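Local coordinates for alpha-glucosidase (Bacteroides thetaiotaomicron, PDB 5XFM), which hydrolyses beta-L-arabinopyranosides and alpha-galactosides as a bifunctional glycoside hydrolase of family 97, at residues K134-F146 with A249-I263. The protein carries 1 engineered substitution. Sequence-based numbering, arbitrary orientation.
Sequences KASVTVKEEQTGF and APAFALPGATPWRTI
Val137 meets Phe252 through its CG1 methyl, which sits over one face of the ring, with Val137 CG1 3.7 Å from the Phe252 ring centroid, in a CH-pi contact. A chi1 of 63° sets this methyl between the backbone N and the carbonyl carbon, on the side where the Phe252 ring lies. Val137 CG1 also touches Leu254 CD2 at 3.7 Å. Val139 CG2 reaches Phe252 CE1 obliquely at 3.8 Å. An alanine in place of Phe252 would probably open a gap beside Val137 and Val139 and leave their methyls without the ring they pack on. The backbone beneath is antiparallel. Val137 and Phe252 form a hydrogen-bonded pair, with Val137 N to Phe252 O at 2.9 Å. Ser136 with Ala253 and Thr138 with Ala251 are non-hydrogen-bonded pairs, their side chains on the other face.

Further along, the buried Glu142 and Arg261 approach from opposite directions in a salt bridge. Arg261 NE bonds the syn lone pair of Glu142 OE1 at 3.0 Å, and the carboxylate and guanidinium planes are 26° apart. Tyr218 OH hydrogen-bonds Glu142 OE2, and Glu211 forms a second salt bridge with Arg261 NH1. Phe146 CE2 packs on Ile263 CG1 at 4.0 Å.

Strand 136-147 pairs with 47-59, 251-253 and 231-235, with a classic beta bulge at Lys140 and Glu141 opposite Asn58. Glu142 and Phe146 pack this sheet on another, where strand 256-266 lies between 121-128 and 206-212, consistent with a galactose mutarotase-like beta-sandwich.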
loop_
_atom_site.group_PDB
_atom_site.type_symbol
_atom_site.label_atom_id
_atom_site.label_comp_id
_atom_site.label_asym_id
_atom_site.label_seq_id
_atom_site.Cartn_x
_atom_site.Cartn_y
_atom_site.Cartn_z
ATOM N N LYS A 134 -5.585 -35.476 -10.842
ATOM C CA LYS A 134 -5.242 -34.143 -11.314
ATOM C C LYS A 134 -4.047 -33.598 -10.535
ATOM O O LYS A 134 -4.008 -33.702 -9.315
ATOM C CB LYS A 134 -6.438 -33.198 -11.181
ATOM C CG LYS A 134 -7.753 -33.779 -11.685
ATOM C CD LYS A 134 -7.681 -34.259 -13.128
ATOM C CE LYS A 134 -7.445 -33.119 -14.085
ATOM N NZ LYS A 134 -7.641 -33.571 -15.489
ATOM N N ALA A 135 -3.072 -33.021 -11.232
ATOM C CA ALA A 135 -1.905 -32.460 -10.555
ATOM C C ALA A 135 -1.870 -30.938 -10.696
ATOM O O ALA A 135 -1.000 -30.270 -10.143
ATOM C CB ALA A 135 -0.623 -33.077 -11.102
ATOM N N SER A 136 -2.840 -30.384 -11.412
ATOM C CA SER A 136 -2.895 -28.941 -11.575
ATOM C C SER A 136 -4.316 -28.467 -11.784
ATOM O O SER A 136 -5.192 -29.232 -12.179
ATOM C CB SER A 136 -2.011 -28.491 -12.742
ATOM O OG SER A 136 -2.395 -29.110 -13.959
ATOM N N VAL A 137 -4.529 -27.179 -11.560
ATOM C CA VAL A 137 -5.869 -26.635 -11.584
ATOM C C VAL A 137 -5.886 -25.237 -12.189
ATOM O O VAL A 137 -4.918 -24.479 -12.081
ATOM C CB VAL A 137 -6.469 -26.596 -10.153
ATOM C CG1 VAL A 137 -5.673 -25.667 -9.256
ATOM C CG2 VAL A 137 -7.902 -26.165 -10.182
ATOM N N THR A 138 -6.988 -24.926 -12.859
ATOM C CA THR A 138 -7.299 -23.569 -13.271
ATOM C C THR A 138 -8.570 -23.135 -12.556
ATOM O O THR A 138 -9.624 -23.736 -12.746
ATOM C CB THR A 138 -7.509 -23.469 -14.790
ATOM O OG1 THR A 138 -6.330 -23.913 -15.475
ATOM C CG2 THR A 138 -7.819 -22.036 -15.197
ATOM N N VAL A 139 -8.478 -22.097 -11.734
ATOM C CA VAL A 139 -9.665 -21.574 -11.062
ATOM C C VAL A 139 -10.386 -20.607 -11.987
ATOM O O VAL A 139 -9.907 -19.498 -12.236
ATOM C CB VAL A 139 -9.325 -20.866 -9.734
ATOM C CG1 VAL A 139 -10.583 -20.273 -9.113
ATOM C CG2 VAL A 139 -8.655 -21.833 -8.772
ATOM N N LYS A 140 -11.530 -21.039 -12.507
ATOM C CA LYS A 140 -12.288 -20.246 -13.465
ATOM C C LYS A 140 -12.859 -18.997 -12.806
ATOM O O LYS A 140 -12.926 -17.937 -13.432
ATOM C CB LYS A 140 -13.434 -21.063 -14.076
ATOM C CG LYS A 140 -13.016 -22.300 -14.857
ATOM C CD LYS A 140 -14.228 -22.994 -15.472
ATOM C CE LYS A 140 -13.860 -24.356 -16.053
ATOM N NZ LYS A 140 -12.928 -24.258 -17.214
ATOM N N GLU A 141 -13.264 -19.119 -11.542
ATOM C CA GLU A 141 -13.910 -17.985 -10.880
ATOM C C GLU A 141 -14.013 -18.152 -9.365
ATOM O O GLU A 141 -14.134 -19.260 -8.880
ATOM C CB GLU A 141 -15.303 -17.813 -11.494
ATOM C CG GLU A 141 -16.240 -16.842 -10.834
ATOM C CD GLU A 141 -17.561 -16.783 -11.573
ATOM O OE1 GLU A 141 -17.960 -17.827 -12.138
ATOM O OE2 GLU A 141 -18.193 -15.705 -11.604
ATOM N N GLU A 142 -13.946 -17.062 -8.612
ATOM C CA GLU A 142 -14.230 -17.127 -7.182
ATOM C C GLU A 142 -15.627 -16.588 -6.901
ATOM O O GLU A 142 -16.033 -15.573 -7.465
ATOM C CB GLU A 142 -13.182 -16.361 -6.361
ATOM C CG GLU A 142 -12.001 -17.217 -5.924
ATOM C CD GLU A 142 -10.979 -16.468 -5.083
ATOM O OE1 GLU A 142 -11.313 -16.004 -3.970
ATOM O OE2 GLU A 142 -9.822 -16.349 -5.539
ATOM N N GLN A 143 -16.375 -17.308 -6.073
ATOM C CA GLN A 143 -17.673 -16.846 -5.599
ATOM C C GLN A 143 -17.477 -16.007 -4.330
ATOM O O GLN A 143 -18.386 -15.303 -3.888
ATOM C CB GLN A 143 -18.599 -18.038 -5.347
ATOM C CG GLN A 143 -19.945 -17.712 -4.722
ATOM C CD GLN A 143 -20.940 -18.843 -4.894
ATOM O OE1 GLN A 143 -21.591 -18.958 -5.930
ATOM N NE2 GLN A 143 -21.050 -19.696 -3.883
ATOM N N THR A 144 -16.275 -16.097 -3.760
ATOM C CA THR A 144 -15.898 -15.398 -2.528
ATOM C C THR A 144 -16.450 -13.982 -2.475
ATOM O O THR A 144 -16.230 -13.181 -3.389
ATOM C CB THR A 144 -14.361 -15.327 -2.378
ATOM O OG1 THR A 144 -13.792 -16.629 -2.571
ATOM C CG2 THR A 144 -13.965 -14.783 -1.005
ATOM N N GLY A 145 -17.160 -13.670 -1.397
ATOM C CA GLY A 145 -17.837 -12.387 -1.301
ATOM C C GLY A 145 -17.807 -11.732 0.067
ATOM O O GLY A 145 -17.337 -12.308 1.050
ATOM N N PHE A 146 -18.282 -10.493 0.100
ATOM C CA PHE A 146 -18.395 -9.693 1.311
ATOM C C PHE A 146 -19.723 -8.930 1.277
ATOM O O PHE A 146 -19.929 -8.054 0.427
ATOM C CB PHE A 146 -17.210 -8.733 1.435
ATOM C CG PHE A 146 -15.879 -9.393 1.209
ATOM C CD1 PHE A 146 -15.340 -9.485 -0.063
ATOM C CD2 PHE A 146 -15.178 -9.946 2.266
ATOM C CE1 PHE A 146 -14.126 -10.103 -0.271
ATOM C CE2 PHE A 146 -13.959 -10.568 2.062
ATOM C CZ PHE A 146 -13.436 -10.646 0.792
ATOM N N ALA A 249 -7.974 -16.498 -15.947
ATOM C CA ALA A 249 -8.086 -17.465 -14.848
ATOM C C ALA A 249 -6.721 -17.966 -14.387
ATOM O O ALA A 249 -5.896 -18.373 -15.204
ATOM C CB ALA A 249 -8.957 -18.633 -15.254
ATOM N N PRO A 250 -6.462 -17.883 -13.073
ATOM C CA PRO A 250 -5.209 -18.326 -12.460
ATOM C C PRO A 250 -5.078 -19.848 -12.415
ATOM O O PRO A 250 -6.059 -20.567 -12.231
ATOM C CB PRO A 250 -5.292 -17.746 -11.047
ATOM C CG PRO A 250 -6.742 -17.694 -10.769
ATOM C CD PRO A 250 -7.379 -17.309 -12.073
ATOM N N ALA A 251 -3.853 -20.325 -12.561
ATOM C CA ALA A 251 -3.584 -21.745 -12.636
ATOM C C ALA A 251 -2.426 -22.080 -11.716
ATOM O O ALA A 251 -1.488 -21.293 -11.600
ATOM C CB ALA A 251 -3.275 -22.153 -14.061
ATOM N N PHE A 252 -2.500 -23.222 -11.036
ATOM C CA PHE A 252 -1.389 -23.633 -10.179
ATOM C C PHE A 252 -1.336 -25.138 -9.941
ATOM O O PHE A 252 -2.222 -25.882 -10.362
ATOM C CB PHE A 252 -1.433 -22.885 -8.839
ATOM C CG PHE A 252 -2.784 -22.864 -8.191
ATOM C CD1 PHE A 252 -3.696 -21.858 -8.489
ATOM C CD2 PHE A 252 -3.140 -23.840 -7.275
ATOM C CE1 PHE A 252 -4.937 -21.829 -7.888
ATOM C CE2 PHE A 252 -4.382 -23.820 -6.669
ATOM C CZ PHE A 252 -5.281 -22.813 -6.974
ATOM N N ALA A 253 -0.255 -25.578 -9.302
ATOM C CA ALA A 253 -0.040 -26.992 -9.019
ATOM C C ALA A 253 -0.890 -27.496 -7.849
ATOM O O ALA A 253 -1.179 -26.750 -6.914
ATOM C CB ALA A 253 1.430 -27.241 -8.736
ATOM N N LEU A 254 -1.274 -28.768 -7.904
ATOM C CA LEU A 254 -1.941 -29.412 -6.772
ATOM C C LEU A 254 -0.950 -30.305 -6.039
ATOM O O LEU A 254 -0.178 -31.013 -6.679
ATOM C CB LEU A 254 -3.144 -30.242 -7.220
ATOM C CG LEU A 254 -4.296 -29.525 -7.914
ATOM C CD1 LEU A 254 -5.312 -30.545 -8.391
ATOM C CD2 LEU A 254 -4.927 -28.483 -7.013
ATOM N N PRO A 255 -0.974 -30.290 -4.695
ATOM C CA PRO A 255 -1.861 -29.465 -3.862
ATOM C C PRO A 255 -1.460 -27.989 -3.846
ATOM O O PRO A 255 -0.270 -27.674 -3.840
ATOM C CB PRO A 255 -1.715 -30.093 -2.470
ATOM C CG PRO A 255 -0.357 -30.705 -2.480
ATOM C CD PRO A 255 -0.157 -31.214 -3.883
ATOM N N GLY A 256 -2.454 -27.105 -3.850
ATOM C CA GLY A 256 -2.216 -25.669 -3.867
ATOM C C GLY A 256 -3.228 -24.863 -3.065
ATOM O O GLY A 256 -4.052 -25.426 -2.336
ATOM N N ALA A 257 -3.166 -23.538 -3.197
ATOM C CA ALA A 257 -4.042 -22.656 -2.433
ATOM C C ALA A 257 -4.301 -21.318 -3.136
ATOM O O ALA A 257 -3.573 -20.932 -4.053
ATOM C CB ALA A 257 -3.451 -22.409 -1.038
ATOM N N THR A 258 -5.352 -20.624 -2.700
ATOM C CA THR A 258 -5.608 -19.257 -3.120
ATOM C C THR A 258 -4.835 -18.334 -2.188
ATOM O O THR A 258 -4.372 -18.767 -1.136
ATOM C CB THR A 258 -7.109 -18.896 -3.067
ATOM O OG1 THR A 258 -7.522 -18.736 -1.708
ATOM C CG2 THR A 258 -7.949 -19.958 -3.736
ATOM N N PRO A 259 -4.656 -17.066 -2.581
ATOM C CA PRO A 259 -4.136 -16.064 -1.642
ATOM C C PRO A 259 -5.078 -15.842 -0.460
ATOM O O PRO A 259 -6.174 -16.407 -0.418
ATOM C CB PRO A 259 -4.035 -14.797 -2.491
ATOM C CG PRO A 259 -3.971 -15.277 -3.899
ATOM C CD PRO A 259 -4.777 -16.534 -3.947
ATOM N N TRP A 260 -4.645 -15.036 0.502
ATOM C CA TRP A 260 -5.460 -14.752 1.671
ATOM C C TRP A 260 -6.411 -13.581 1.402
ATOM O O TRP A 260 -5.991 -12.535 0.911
ATOM C CB TRP A 260 -4.574 -14.446 2.877
ATOM C CG TRP A 260 -3.691 -15.596 3.279
ATOM C CD1 TRP A 260 -2.428 -15.859 2.819
ATOM C CD2 TRP A 260 -4.002 -16.640 4.213
ATOM N NE1 TRP A 260 -1.938 -17.001 3.407
ATOM C CE2 TRP A 260 -2.880 -17.497 4.271
ATOM C CE3 TRP A 260 -5.113 -16.932 5.010
ATOM C CZ2 TRP A 260 -2.842 -18.624 5.090
ATOM C CZ3 TRP A 260 -5.071 -18.055 5.826
ATOM C CH2 TRP A 260 -3.943 -18.887 5.856
ATOM N N ARG A 261 -7.689 -13.776 1.701
ATOM C CA ARG A 261 -8.676 -12.702 1.726
ATOM C C ARG A 261 -8.659 -12.115 3.135
ATOM O O ARG A 261 -8.739 -12.868 4.109
ATOM C CB ARG A 261 -10.059 -13.252 1.418
ATOM C CG ARG A 261 -10.111 -14.197 0.232
ATOM C CD ARG A 261 -9.789 -13.498 -1.037
ATOM N NE ARG A 261 -9.604 -14.394 -2.177
ATOM C CZ ARG A 261 -8.644 -14.224 -3.083
ATOM N NH1 ARG A 261 -7.772 -13.229 -2.951
ATOM N NH2 ARG A 261 -8.530 -15.062 -4.097
ATOM N N THR A 262 -8.580 -10.796 3.266
ATOM C CA THR A 262 -8.409 -10.207 4.590
ATOM C C THR A 262 -9.523 -9.239 4.980
ATOM O O THR A 262 -9.958 -8.397 4.187
ATOM C CB THR A 262 -7.061 -9.468 4.703
ATOM O OG1 THR A 262 -7.091 -8.281 3.900
ATOM C CG2 THR A 262 -5.912 -10.371 4.232
ATOM N N ILE A 263 -9.962 -9.362 6.228
ATOM C CA ILE A 263 -10.992 -8.508 6.795
ATOM C C ILE A 263 -10.517 -7.897 8.112
ATOM O O ILE A 263 -10.395 -8.593 9.116
ATOM C CB ILE A 263 -12.288 -9.287 7.060
ATOM C CG1 ILE A 263 -12.672 -10.132 5.845
ATOM C CG2 ILE A 263 -13.411 -8.340 7.460
ATOM C CD1 ILE A 263 -13.823 -11.089 6.114
#